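Local coordinates for protein 4-alpha-glucanotransferase (Corynebacterium glutamicum, PDB 5B68) that belongs to the amylomaltases, the disproportionating enzymes, and carries a TIM-barrel domain together with an N-terminal beta-sandwich domain, at residues V208-H222 / A377-V389. Numbering follows the deposited sequence.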
ATOM      1  N   VAL A 208      -0.850 -17.780  15.892  1.00 18.94           N
ATOM      2  CA  VAL A 208      -1.774 -16.782  16.516  1.00 19.40           C
ATOM      3  C   VAL A 208      -3.187 -17.207  16.207  1.00 18.14           C
ATOM      4  O   VAL A 208      -4.098 -16.828  16.929  1.00 22.14           O
ATOM      5  CB  VAL A 208      -1.489 -15.344  16.093  1.00 20.82           C
ATOM      6  CG1 VAL A 208      -0.103 -14.909  16.513  1.00 22.62           C
ATOM      7  CG2 VAL A 208      -1.628 -15.174  14.587  1.00 19.42           C
ATOM      8  N   ALA A 209      -3.398 -18.015  15.158  1.00 18.08           N
ATOM      9  CA  ALA A 209      -4.723 -18.501  14.846  1.00 19.13           C
ATOM     10  C   ALA A 209      -5.247 -19.445  15.964  1.00 23.27           C
ATOM     11  O   ALA A 209      -6.442 -19.582  16.132  1.00 22.28           O
ATOM     12  CB  ALA A 209      -4.686 -19.269  13.542  1.00 18.44           C
ATOM     13  N   GLN A 210      -4.344 -20.051  16.744  1.00 23.71           N
ATOM     14  CA  GLN A 210      -4.763 -21.065  17.761  1.00 26.14           C
ATOM     15  C   GLN A 210      -5.428 -20.319  18.896  1.00 25.72           C
ATOM     16  O   GLN A 210      -6.139 -20.913  19.701  1.00 27.73           O
ATOM     17  CB  GLN A 210      -3.536 -21.784  18.315  1.00 28.72           C
ATOM     18  CG  GLN A 210      -2.864 -22.587  17.246  1.00 29.97           C
ATOM     19  CD  GLN A 210      -1.498 -23.110  17.612  1.00 36.74           C
ATOM     20  OE1 GLN A 210      -0.909 -22.762  18.646  1.00 46.31           O
ATOM     21  NE2 GLN A 210      -0.924 -23.860  16.678  1.00 36.67           N
ATOM     22  N   ASP A 211      -5.139 -19.027  19.026  1.00 23.51           N
ATOM     23  CA  ASP A 211      -5.761 -18.215  20.042  1.00 25.47           C
ATOM     24  C   ASP A 211      -6.839 -17.268  19.583  1.00 25.36           C
ATOM     25  O   ASP A 211      -7.223 -16.406  20.379  1.00 25.37           O
ATOM     26  CB  ASP A 211      -4.689 -17.514  20.875  1.00 28.49           C
ATOM     27  CG  ASP A 211      -3.693 -18.494  21.392  1.00 29.94           C
ATOM     28  OD1 ASP A 211      -4.108 -19.337  22.195  1.00 28.67           O
ATOM     29  OD2 ASP A 211      -2.538 -18.501  20.962  1.00 32.53           O
ATOM     30  N   GLY A 212      -7.355 -17.469  18.374  1.00 22.16           N
ATOM     31  CA  GLY A 212      -8.509 -16.741  17.926  1.00 25.40           C
ATOM     32  C   GLY A 212      -8.331 -15.748  16.784  1.00 23.74           C
ATOM     33  O   GLY A 212      -9.275 -15.208  16.347  1.00 22.53           O
ATOM     34  N   ALA A 213      -7.095 -15.440  16.389  1.00 20.97           N
ATOM     35  CA  ALA A 213      -6.874 -14.475  15.345  1.00 19.24           C
ATOM     36  C   ALA A 213      -7.451 -14.968  14.033  1.00 17.93           C
ATOM     37  O   ALA A 213      -7.202 -16.116  13.664  1.00 19.60           O
ATOM     38  CB  ALA A 213      -5.372 -14.231  15.200  1.00 20.03           C
ATOM     39  N   ASP A 214      -8.146 -14.091  13.304  1.00 16.80           N
ATOM     40  CA  ASP A 214      -8.685 -14.410  11.968  1.00 17.51           C
ATOM     41  C   ASP A 214      -7.857 -13.799  10.803  1.00 18.68           C
ATOM     42  O   ASP A 214      -8.092 -14.197   9.632  1.00 18.93           O
ATOM     43  CB  ASP A 214     -10.147 -14.016  11.852  1.00 19.95           C
ATOM     44  CG  ASP A 214     -11.082 -15.150  12.298  1.00 22.72           C
ATOM     45  OD1 ASP A 214     -10.836 -16.284  11.858  1.00 20.66           O
ATOM     46  OD2 ASP A 214     -11.983 -14.905  13.155  1.00 21.53           O
ATOM     47  N   PHE A 215      -6.907 -12.934  11.118  1.00 19.09           N
ATOM     48  CA  PHE A 215      -5.988 -12.452  10.119  1.00 16.95           C
ATOM     49  C   PHE A 215      -4.632 -12.158  10.718  1.00 19.25           C
ATOM     50  O   PHE A 215      -4.519 -11.965  11.899  1.00 17.94           O
ATOM     51  CB  PHE A 215      -6.546 -11.222   9.415  1.00 16.92           C
ATOM     52  CG  PHE A 215      -6.734 -10.045  10.300  1.00 16.97           C
ATOM     53  CD1 PHE A 215      -5.716  -9.157  10.492  1.00 18.58           C
ATOM     54  CD2 PHE A 215      -7.934  -9.809  10.913  1.00 18.01           C
ATOM     55  CE1 PHE A 215      -5.876  -8.071  11.299  1.00 19.77           C
ATOM     56  CE2 PHE A 215      -8.102  -8.718  11.721  1.00 17.86           C
ATOM     57  CZ  PHE A 215      -7.080  -7.848  11.912  1.00 18.22           C
ATOM     58  N   LEU A 216      -3.619 -12.142   9.868  1.00 17.88           N
ATOM     59  CA  LEU A 216      -2.306 -11.676  10.226  1.00 17.59           C
ATOM     60  C   LEU A 216      -1.916 -10.553   9.242  1.00 19.90           C
ATOM     61  O   LEU A 216      -1.629 -10.796   8.080  1.00 17.43           O
ATOM     62  CB  LEU A 216      -1.283 -12.804  10.166  1.00 19.54           C
ATOM     63  CG  LEU A 216       0.124 -12.405  10.521  1.00 18.71           C
ATOM     64  CD1 LEU A 216       0.243 -12.029  11.993  1.00 19.57           C
ATOM     65  CD2 LEU A 216       1.042 -13.543  10.163  1.00 20.23           C
ATOM     66  N   LEU A 217      -1.988  -9.330   9.745  1.00 17.22           N
ATOM     67  CA  LEU A 217      -1.622  -8.124   8.962  1.00 17.82           C
ATOM     68  C   LEU A 217      -0.153  -7.986   9.053  1.00 18.11           C
ATOM     69  O   LEU A 217       0.425  -7.989  10.156  1.00 17.18           O
ATOM     70  CB  LEU A 217      -2.342  -6.879   9.513  1.00 17.95           C
ATOM     71  CG  LEU A 217      -1.953  -5.491   9.076  1.00 18.63           C
ATOM     72  CD1 LEU A 217      -2.165  -5.335   7.564  1.00 17.43           C
ATOM     73  CD2 LEU A 217      -2.774  -4.412   9.722  1.00 18.67           C
ATOM     74  N   ILE A 218       0.471  -7.777   7.908  1.00 19.30           N
ATOM     75  CA  ILE A 218       1.882  -7.590   7.804  1.00 17.78           C
ATOM     76  C   ILE A 218       2.290  -6.295   7.082  1.00 19.70           C
ATOM     77  O   ILE A 218       1.476  -5.534   6.555  1.00 19.13           O
ATOM     78  CB  ILE A 218       2.589  -8.823   7.199  1.00 18.51           C
ATOM     79  CG1 ILE A 218       2.102  -9.058   5.750  1.00 19.96           C
ATOM     80  CG2 ILE A 218       2.339 -10.048   8.073  1.00 19.99           C
ATOM     81  CD1 ILE A 218       2.872 -10.092   4.997  1.00 21.69           C
ATOM     82  N   ASN A 219       3.573  -6.004   7.165  1.00 17.39           N
ATOM     83  CA  ASN A 219       4.165  -4.927   6.380  1.00 18.19           C
ATOM     84  C   ASN A 219       4.099  -5.219   4.903  1.00 17.34           C
ATOM     85  O   ASN A 219       3.978  -6.365   4.510  1.00 18.52           O
ATOM     86  CB  ASN A 219       5.641  -4.727   6.759  1.00 18.99           C
ATOM     87  CG  ASN A 219       6.441  -6.020   6.644  1.00 20.64           C
ATOM     88  OD1 ASN A 219       7.175  -6.290   5.636  1.00 24.01           O
ATOM     89  ND2 ASN A 219       6.295  -6.854   7.601  1.00 17.39           N
ATOM     90  N   PRO A 220       4.258  -4.143   4.070  1.00 18.42           N
ATOM     91  CA  PRO A 220       4.376  -4.355   2.645  1.00 18.99           C
ATOM     92  C   PRO A 220       5.543  -5.298   2.367  1.00 19.64           C
ATOM     93  O   PRO A 220       6.594  -5.256   3.050  1.00 18.90           O
ATOM     94  CB  PRO A 220       4.685  -2.926   2.101  1.00 17.73           C
ATOM     95  CG  PRO A 220       4.161  -1.960   3.137  1.00 20.19           C
ATOM     96  CD  PRO A 220       4.337  -2.716   4.423  1.00 19.75           C
ATOM     97  N   MET A 221       5.360  -6.107   1.348  1.00 17.57           N
ATOM     98  CA  MET A 221       6.371  -7.104   0.948  1.00 18.95           C
ATOM     99  C   MET A 221       6.895  -6.918  -0.500  1.00 20.73           C
ATOM    100  O   MET A 221       7.408  -7.856  -1.153  1.00 21.85           O
ATOM    101  CB  MET A 221       5.714  -8.460   1.050  1.00 18.76           C
ATOM    102  CG  MET A 221       5.089  -8.765   2.422  1.00 24.50           C
ATOM    103  SD  MET A 221       6.395  -9.097   3.620  1.00 26.56           S
ATOM    104  CE  MET A 221       6.720 -10.800   3.166  1.00 29.76           C
ATOM    105  N   HIS A 222       6.723  -5.705  -0.983  1.00 19.38           N
ATOM    106  CA  HIS A 222       7.084  -5.347  -2.340  1.00 19.99           C
ATOM    107  C   HIS A 222       8.611  -5.425  -2.544  1.00 20.22           C
ATOM    108  O   HIS A 222       9.415  -5.126  -1.657  1.00 18.66           O
ATOM    109  CB  HIS A 222       6.691  -3.921  -2.677  1.00 19.43           C
ATOM    110  CG  HIS A 222       5.320  -3.494  -2.287  1.00 17.88           C
ATOM    111  ND1 HIS A 222       4.196  -4.088  -2.803  1.00 18.93           N
ATOM    112  CD2 HIS A 222       4.888  -2.473  -1.500  1.00 19.23           C
ATOM    113  CE1 HIS A 222       3.127  -3.462  -2.333  1.00 19.50           C
ATOM    114  NE2 HIS A 222       3.523  -2.524  -1.498  1.00 21.59           N
ATOM    115  N   ALA A 377      -5.252 -23.320   9.414  1.00 21.44           N
ATOM    116  CA  ALA A 377      -5.268 -23.119  10.838  1.00 21.09           C
ATOM    117  C   ALA A 377      -6.537 -22.516  11.396  1.00 21.41           C
ATOM    118  O   ALA A 377      -6.633 -22.344  12.602  1.00 25.62           O
ATOM    119  CB  ALA A 377      -4.086 -22.295  11.250  1.00 21.77           C
ATOM    120  N   GLY A 378      -7.471 -22.155  10.555  1.00 23.20           N
ATOM    121  CA  GLY A 378      -8.769 -21.609  10.942  1.00 23.82           C
ATOM    122  C   GLY A 378      -9.023 -20.146  10.662  1.00 25.36           C
ATOM    123  O   GLY A 378     -10.107 -19.624  10.969  1.00 23.72           O
ATOM    124  N   MET A 379      -8.053 -19.425  10.115  1.00 22.87           N
ATOM    125  CA  MET A 379      -8.296 -18.018   9.842  1.00 21.36           C
ATOM    126  C   MET A 379      -9.342 -17.819   8.745  1.00 20.54           C
ATOM    127  O   MET A 379      -9.237 -18.383   7.680  1.00 20.89           O
ATOM    128  CB  MET A 379      -7.005 -17.321   9.430  1.00 20.70           C
ATOM    129  CG  MET A 379      -5.961 -17.213  10.514  1.00 19.65           C
ATOM    130  SD  MET A 379      -4.741 -15.948  10.156  1.00 22.42           S
ATOM    131  CE  MET A 379      -4.111 -15.605  11.791  1.00 19.54           C
ATOM    132  N   SER A 380     -10.335 -16.990   9.031  1.00 19.99           N
ATOM    133  CA  SER A 380     -11.341 -16.576   8.067  1.00 20.26           C
ATOM    134  C   SER A 380     -10.805 -15.689   6.939  1.00 21.54           C
ATOM    135  O   SER A 380     -11.287 -15.733   5.821  1.00 20.53           O
ATOM    136  CB  SER A 380     -12.555 -15.957   8.752  1.00 22.68           C
ATOM    137  OG  SER A 380     -12.308 -14.650   9.164  1.00 23.94           O
ATOM    138  N   ILE A 381      -9.860 -14.834   7.291  1.00 20.52           N
ATOM    139  CA  ILE A 381      -9.223 -13.945   6.339  1.00 19.90           C
ATOM    140  C   ILE A 381      -7.847 -14.429   5.904  1.00 19.99           C
ATOM    141  O   ILE A 381      -7.604 -14.584   4.741  1.00 19.77           O
ATOM    142  CB  ILE A 381      -9.108 -12.537   6.944  1.00 20.42           C
ATOM    143  CG1 ILE A 381     -10.496 -11.962   7.141  1.00 21.00           C
ATOM    144  CG2 ILE A 381      -8.277 -11.613   6.089  1.00 20.84           C
ATOM    145  CD1 ILE A 381     -10.553 -10.880   8.179  1.00 20.92           C
ATOM    146  N   GLY A 382      -6.985 -14.744   6.854  1.00 20.84           N
ATOM    147  CA  GLY A 382      -5.625 -15.099   6.509  1.00 18.11           C
ATOM    148  C   GLY A 382      -4.655 -13.937   6.530  1.00 17.92           C
ATOM    149  O   GLY A 382      -4.765 -13.051   7.330  1.00 17.36           O
ATOM    150  N   ILE A 383      -3.651 -13.998   5.679  1.00 17.35           N
ATOM    151  CA  ILE A 383      -2.719 -12.910   5.572  1.00 18.21           C
ATOM    152  C   ILE A 383      -3.453 -11.689   5.050  1.00 20.95           C
ATOM    153  O   ILE A 383      -4.197 -11.784   4.099  1.00 19.55           O
ATOM    154  CB  ILE A 383      -1.575 -13.247   4.605  1.00 19.69           C
ATOM    155  CG1 ILE A 383      -0.922 -14.577   4.990  1.00 22.00           C
ATOM    156  CG2 ILE A 383      -0.565 -12.116   4.577  1.00 19.11           C
ATOM    157  CD1 ILE A 383      -0.603 -14.691   6.450  1.00 26.86           C
ATOM    158  N   MET A 384      -3.195 -10.553   5.669  1.00 17.88           N
ATOM    159  CA  MET A 384      -3.660  -9.290   5.154  1.00 18.29           C
ATOM    160  C   MET A 384      -2.415  -8.507   4.753  1.00 17.75           C
ATOM    161  O   MET A 384      -1.574  -8.193   5.540  1.00 16.29           O
ATOM    162  CB  MET A 384      -4.522  -8.577   6.202  1.00 21.07           C
ATOM    163  CG  MET A 384      -4.877  -7.141   5.919  1.00 22.31           C
ATOM    164  SD  MET A 384      -5.816  -6.422   7.281  1.00 27.11           S
ATOM    165  CE  MET A 384      -7.227  -7.515   7.199  1.00 23.03           C
ATOM    166  N   ALA A 385      -2.323  -8.229   3.471  1.00 17.88           N
ATOM    167  CA  ALA A 385      -1.227  -7.505   2.905  1.00 19.07           C
ATOM    168  C   ALA A 385      -1.383  -5.985   3.092  1.00 19.89           C
ATOM    169  O   ALA A 385      -2.485  -5.464   3.386  1.00 20.53           O
ATOM    170  CB  ALA A 385      -1.135  -7.909   1.415  1.00 19.55           C
ATOM    171  N   ASP A 386      -0.275  -5.271   3.003  1.00 19.43           N
ATOM    172  CA  ASP A 386      -0.243  -3.806   3.110  1.00 20.34           C
ATOM    173  C   ASP A 386       0.347  -3.257   1.802  1.00 20.31           C
ATOM    174  O   ASP A 386       1.378  -3.735   1.375  1.00 18.43           O
ATOM    175  CB  ASP A 386       0.626  -3.388   4.307  1.00 20.18           C
ATOM    176  CG  ASP A 386       0.556  -1.900   4.662  1.00 26.79           C
ATOM    177  OD1 ASP A 386       0.114  -1.025   3.904  1.00 31.94           O
ATOM    178  OD2 ASP A 386       1.068  -1.560   5.708  1.00 32.54           O
ATOM    179  N   LEU A 387      -0.294  -2.238   1.233  1.00 20.61           N
ATOM    180  CA  LEU A 387       0.119  -1.612  -0.067  1.00 21.23           C
ATOM    181  C   LEU A 387       0.724  -0.286   0.241  1.00 20.62           C
ATOM    182  O   LEU A 387       0.043   0.620   0.725  1.00 19.72           O
ATOM    183  CB  LEU A 387      -1.094  -1.450  -0.951  1.00 21.16           C
ATOM    184  CG  LEU A 387      -0.927  -0.774  -2.339  1.00 21.19           C
ATOM    185  CD1 LEU A 387       0.109  -1.510  -3.191  1.00 20.65           C
ATOM    186  CD2 LEU A 387      -2.298  -0.696  -2.983  1.00 23.38           C
ATOM    187  N   ALA A 388       2.024  -0.140  -0.012  1.00 18.53           N
ATOM    188  CA  ALA A 388       2.675   1.102   0.088  1.00 20.90           C
ATOM    189  C   ALA A 388       2.026   2.143  -0.892  1.00 19.95           C
ATOM    190  O   ALA A 388       1.398   1.738  -1.882  1.00 19.82           O
ATOM    191  CB  ALA A 388       4.146   0.863  -0.246  1.00 19.98           C
ATOM    192  N   VAL A 389       2.204   3.422  -0.634  1.00 22.78           N
ATOM    193  CA  VAL A 389       1.644   4.496  -1.467  1.00 25.80           C
ATOM    194  C   VAL A 389       2.343   4.615  -2.837  1.00 22.31           C
ATOM    195  O   VAL A 389       1.758   5.084  -3.805  1.00 19.99           O
ATOM    196  CB  VAL A 389       1.783   5.930  -0.846  1.00 30.63           C
ATOM    197  CG1 VAL A 389       0.747   6.820  -1.533  1.00 38.07           C
ATOM    198  CG2 VAL A 389       1.534   5.930   0.608  1.00 36.73           C
TER
HETATM  199  O   HOH W   1       0.873  -3.130   7.839  1.00 25.75           O
HETATM  200  O   HOH W   2       2.043  -7.245   2.614  1.00 17.55           O
HETATM  201  O   HOH W   3       2.700  -5.937   0.155  1.00 18.45           O
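Leu216 faces Ile383 across neighbouring parallel strands, 215-218 and 382-387, of the eight-stranded parallel sheet that forms the TIM barrel. Leu216 is gripped through both its backbone polar atoms by the residues flanking Ile383: its N gives a bond to Gly382 O (2.9 Å), and its O receives Met384 N. Ile218 N to Met384 O continues the register.

Where the strands begin, Asp214 O accepts two amides, Ile381 N and Gly382 N, while Asp214 OD1 takes Ser380 N (3.0 Å) on its anti side, 34° out of the carboxylate plane. An aspartate suits this place because its other oxygen, OD2, forms a salt bridge with Arg177 of strand 177-182. Gly382, with a phi of 93°, adopts a backbone where a CB would press against the preceding carbonyl.

Apolar side chains pack on the face bearing Phe215, Leu217 and Met384; on the other, Leu216 CD2 meets Ile383 CD1. Met384 is extended as far as SD and bends there (chi3 -62°), bringing CE over one face of the Phe215 ring, 4.2 Å from its centroid, a CH-pi contact; SD, oblique to the ring, makes the Met-aromatic one. At the start of the strands Met379, long and flexible, lays its CE against Val208 CG2 (3.8 Å) and Ala213 CB, whose small size admits it.

Further along, around Asp386, three waters join the segments in place of direct bonds, linking Ile218 O, Asn219 O and Met221 N to Asp386 OD2, N and O respectively; Tyr235 also bonds OD2. Last, Ala388 N points in the ring plane to His222 NE2 (3.2 Å), so NE2 serves as acceptor, which would be consistent with a proton on ND1.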